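Long-range contact in glutamate racemase (Escherichia coli, PDB 2JFN), which belongs to the Asp/Glu/hydantoin racemase family and holds a bound glutamic acid in a buried pocket at the junction of its two alpha/beta halves: residues 28-36 against 203-211. Numbering follows the deposited sequence.
With GLU (glutamic acid), chain B.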
loop_
_atom_site.group_PDB
_atom_site.type_symbol
_atom_site.label_atom_id
_atom_site.label_comp_id
_atom_site.label_asym_id
_atom_site.label_seq_id
_atom_site.Cartn_x
_atom_site.Cartn_y
_atom_site.Cartn_z
ATOM N N ASP A 28 -4.557 -1.698 4.912
ATOM C CA ASP A 28 -3.854 -0.426 4.754
ATOM C C ASP A 28 -4.468 0.560 5.727
ATOM O O ASP A 28 -5.548 0.321 6.268
ATOM C CB ASP A 28 -3.997 0.153 3.341
ATOM C CG ASP A 28 -3.199 1.446 3.167
ATOM O OD1 ASP A 28 -3.665 2.376 2.474
ATOM O OD2 ASP A 28 -2.091 1.534 3.735
ATOM N N SER A 29 -3.778 1.673 5.940
ATOM C CA SER A 29 -4.268 2.723 6.821
ATOM C C SER A 29 -5.418 3.456 6.114
ATOM O O SER A 29 -6.314 3.998 6.761
ATOM C CB SER A 29 -3.138 3.702 7.127
ATOM O OG SER A 29 -2.636 4.248 5.923
ATOM N N GLY A 30 -5.390 3.460 4.783
ATOM C CA GLY A 30 -6.432 4.124 4.020
ATOM C C GLY A 30 -6.780 3.460 2.703
ATOM O O GLY A 30 -7.019 2.250 2.653
ATOM N N VAL A 31 -6.798 4.240 1.623
ATOM C CA VAL A 31 -7.140 3.708 0.309
ATOM C C VAL A 31 -5.964 3.120 -0.483
ATOM O O VAL A 31 -6.179 2.409 -1.463
ATOM C CB VAL A 31 -7.834 4.789 -0.585
ATOM C CG1 VAL A 31 -9.131 5.259 0.069
ATOM C CG2 VAL A 31 -6.905 5.980 -0.810
ATOM N N GLY A 32 -4.734 3.407 -0.066
ATOM C CA GLY A 32 -3.577 2.901 -0.792
ATOM C C GLY A 32 -3.594 1.397 -1.008
ATOM O O GLY A 32 -3.135 0.902 -2.037
ATOM N N GLY A 33 -4.120 0.669 -0.028
ATOM C CA GLY A 33 -4.188 -0.779 -0.124
ATOM C C GLY A 33 -4.900 -1.240 -1.378
ATOM O O GLY A 33 -4.601 -2.304 -1.899
ATOM N N LEU A 34 -5.831 -0.429 -1.873
ATOM C CA LEU A 34 -6.579 -0.767 -3.071
ATOM C C LEU A 34 -5.708 -0.906 -4.318
ATOM O O LEU A 34 -6.061 -1.652 -5.226
ATOM C CB LEU A 34 -7.674 0.274 -3.324
ATOM C CG LEU A 34 -8.791 0.302 -2.274
ATOM C CD1 LEU A 34 -9.711 1.482 -2.550
ATOM C CD2 LEU A 34 -9.565 -1.014 -2.310
ATOM N N SER A 35 -4.579 -0.202 -4.377
ATOM C CA SER A 35 -3.721 -0.329 -5.554
ATOM C C SER A 35 -3.084 -1.725 -5.575
ATOM O O SER A 35 -2.913 -2.323 -6.641
ATOM C CB SER A 35 -2.627 0.751 -5.577
ATOM O OG SER A 35 -1.676 0.575 -4.539
ATOM N N VAL A 36 -2.750 -2.240 -4.397
ATOM C CA VAL A 36 -2.141 -3.563 -4.280
ATOM C C VAL A 36 -3.201 -4.621 -4.521
ATOM O O VAL A 36 -2.972 -5.610 -5.225
ATOM C CB VAL A 36 -1.519 -3.774 -2.880
ATOM C CG1 VAL A 36 -0.890 -5.169 -2.786
ATOM C CG2 VAL A 36 -0.469 -2.701 -2.621
ATOM N N GLY A 203 7.012 4.319 -3.363
ATOM C CA GLY A 203 7.200 3.626 -2.099
ATOM C C GLY A 203 6.104 3.875 -1.083
ATOM O O GLY A 203 6.325 3.815 0.124
ATOM N N CYS A 204 4.920 4.189 -1.584
ATOM C CA CYS A 204 3.751 4.408 -0.746
ATOM C C CYS A 204 2.629 3.787 -1.569
ATOM O O CYS A 204 2.450 4.140 -2.735
ATOM C CB CYS A 204 3.511 5.902 -0.533
ATOM S SG CYS A 204 2.220 6.255 0.665
ATOM N N THR A 205 1.884 2.851 -0.987
ATOM C CA THR A 205 0.815 2.193 -1.739
ATOM C C THR A 205 -0.287 3.152 -2.193
ATOM O O THR A 205 -1.129 2.799 -3.021
ATOM C CB THR A 205 0.195 1.016 -0.940
ATOM O OG1 THR A 205 -0.481 1.514 0.221
ATOM C CG2 THR A 205 1.288 0.048 -0.499
ATOM N N HIS A 206 -0.289 4.365 -1.655
ATOM C CA HIS A 206 -1.275 5.363 -2.072
ATOM C C HIS A 206 -0.906 5.955 -3.439
ATOM O O HIS A 206 -1.779 6.319 -4.237
ATOM C CB HIS A 206 -1.340 6.528 -1.078
ATOM C CG HIS A 206 -2.333 6.345 0.029
ATOM N ND1 HIS A 206 -2.121 5.493 1.093
ATOM C CD2 HIS A 206 -3.527 6.942 0.257
ATOM C CE1 HIS A 206 -3.140 5.575 1.930
ATOM N NE2 HIS A 206 -4.006 6.447 1.446
ATOM N N PHE A 207 0.392 6.044 -3.707
ATOM C CA PHE A 207 0.865 6.677 -4.935
ATOM C C PHE A 207 0.480 6.075 -6.281
ATOM O O PHE A 207 0.180 6.820 -7.210
ATOM C CB PHE A 207 2.382 6.914 -4.831
ATOM C CG PHE A 207 2.776 7.817 -3.675
ATOM C CD1 PHE A 207 4.118 8.000 -3.338
ATOM C CD2 PHE A 207 1.801 8.467 -2.909
ATOM C CE1 PHE A 207 4.485 8.812 -2.261
ATOM C CE2 PHE A 207 2.158 9.281 -1.830
ATOM C CZ PHE A 207 3.501 9.452 -1.505
ATOM N N PRO A 208 0.477 4.733 -6.418
ATOM C CA PRO A 208 0.093 4.180 -7.723
ATOM C C PRO A 208 -1.299 4.673 -8.141
ATOM O O PRO A 208 -1.619 4.735 -9.328
ATOM C CB PRO A 208 0.124 2.672 -7.476
ATOM C CG PRO A 208 1.245 2.530 -6.502
ATOM C CD PRO A 208 0.969 3.667 -5.522
ATOM N N LEU A 209 -2.118 5.025 -7.153
ATOM C CA LEU A 209 -3.472 5.523 -7.407
ATOM C C LEU A 209 -3.428 6.862 -8.146
ATOM O O LEU A 209 -4.420 7.283 -8.745
ATOM C CB LEU A 209 -4.229 5.708 -6.084
ATOM C CG LEU A 209 -4.488 4.446 -5.262
ATOM C CD1 LEU A 209 -5.118 4.825 -3.935
ATOM C CD2 LEU A 209 -5.393 3.506 -6.046
ATOM N N LEU A 210 -2.277 7.523 -8.092
ATOM C CA LEU A 210 -2.082 8.819 -8.744
ATOM C C LEU A 210 -1.224 8.693 -9.999
ATOM O O LEU A 210 -0.735 9.696 -10.530
ATOM C CB LEU A 210 -1.400 9.791 -7.776
ATOM C CG LEU A 210 -2.173 10.189 -6.514
ATOM C CD1 LEU A 210 -1.255 10.920 -5.569
ATOM C CD2 LEU A 210 -3.369 11.053 -6.889
ATOM N N GLN A 211 -1.040 7.471 -10.479
ATOM C CA GLN A 211 -0.205 7.268 -11.655
ATOM C C GLN A 211 -0.488 8.238 -12.799
ATOM O O GLN A 211 0.429 8.885 -13.303
ATOM C CB GLN A 211 -0.315 5.827 -12.168
ATOM C CG GLN A 211 0.537 5.601 -13.417
ATOM C CD GLN A 211 0.692 4.143 -13.789
ATOM O OE1 GLN A 211 1.291 3.359 -13.045
ATOM N NE2 GLN A 211 0.156 3.769 -14.951
HETATM N N GLU B . -0.635 3.407 2.186
HETATM C CA GLU B . 0.388 4.237 2.829
HETATM C C GLU B . 1.661 3.423 2.958
HETATM O O GLU B . 1.997 2.607 2.025
HETATM C CB GLU B . -0.105 4.688 4.213
HETATM C CG GLU B . 0.174 6.194 4.421
HETATM C CD GLU B . -0.026 6.589 5.879
HETATM O OE1 GLU B . 0.665 7.476 6.371
HETATM O OE2 GLU B . -0.885 6.034 6.571
HETATM O OXT GLU B . 2.405 3.554 3.985
#
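The imidazole of His206 lies flat against the backbone of Gly32: the CA sits 3.7 Å from the ring centroid, a CH-pi contact only 20° off the normal, and the Gly32 N is over the same face. At the ring edge, in plane, ND1 takes a hydrogen bond from the amino N of the glutamic acid (2.8 Å), while NE2, on the other side of CE1, is hydrogen-bonded to Glu170; together the two bonds fix the ring's rotation. Asp28 OD1 approaches His206 CE1 obliquely, carboxylate and ring planes 62° apart. Asp28 OD2 accepts from the ligand N at 2.8 Å, and OD1 is gripped from opposite faces of the carboxylate plane by Gly30 N, an Asx turn, and Gly33 N. Thr205 OG1 accepts a hydrogen bond from the same ligand N at 2.7 Å; with OG1 set between the backbone N and the carbonyl carbon (chi1 66°), the hydroxyl faces the ligand and CG2 packs on Val36 CG2. The ligand's other ends are held by Thr205 N, which donates to its O, and by Ser29 OG, 2.6 Å from its OE2.

Away from the pocket, Ser35 OG stands 2.7 Å from Thr205 O and 2.9 Å from Gly32 O, two acceptors competing for one proton. Leu209 reaches across with both methyls, CD1 to Val31 CG2 (3.8 Å) and CD2 to Ser35 CB, beside Pro208.

The contact thus joins the two sheets of the protein: the end of strand 21-28, the turn after it and the first part of helix 33-43 meet the loop between strand 199-202 and helix 211-217, with helix 163-174 packing on Val31 and His206.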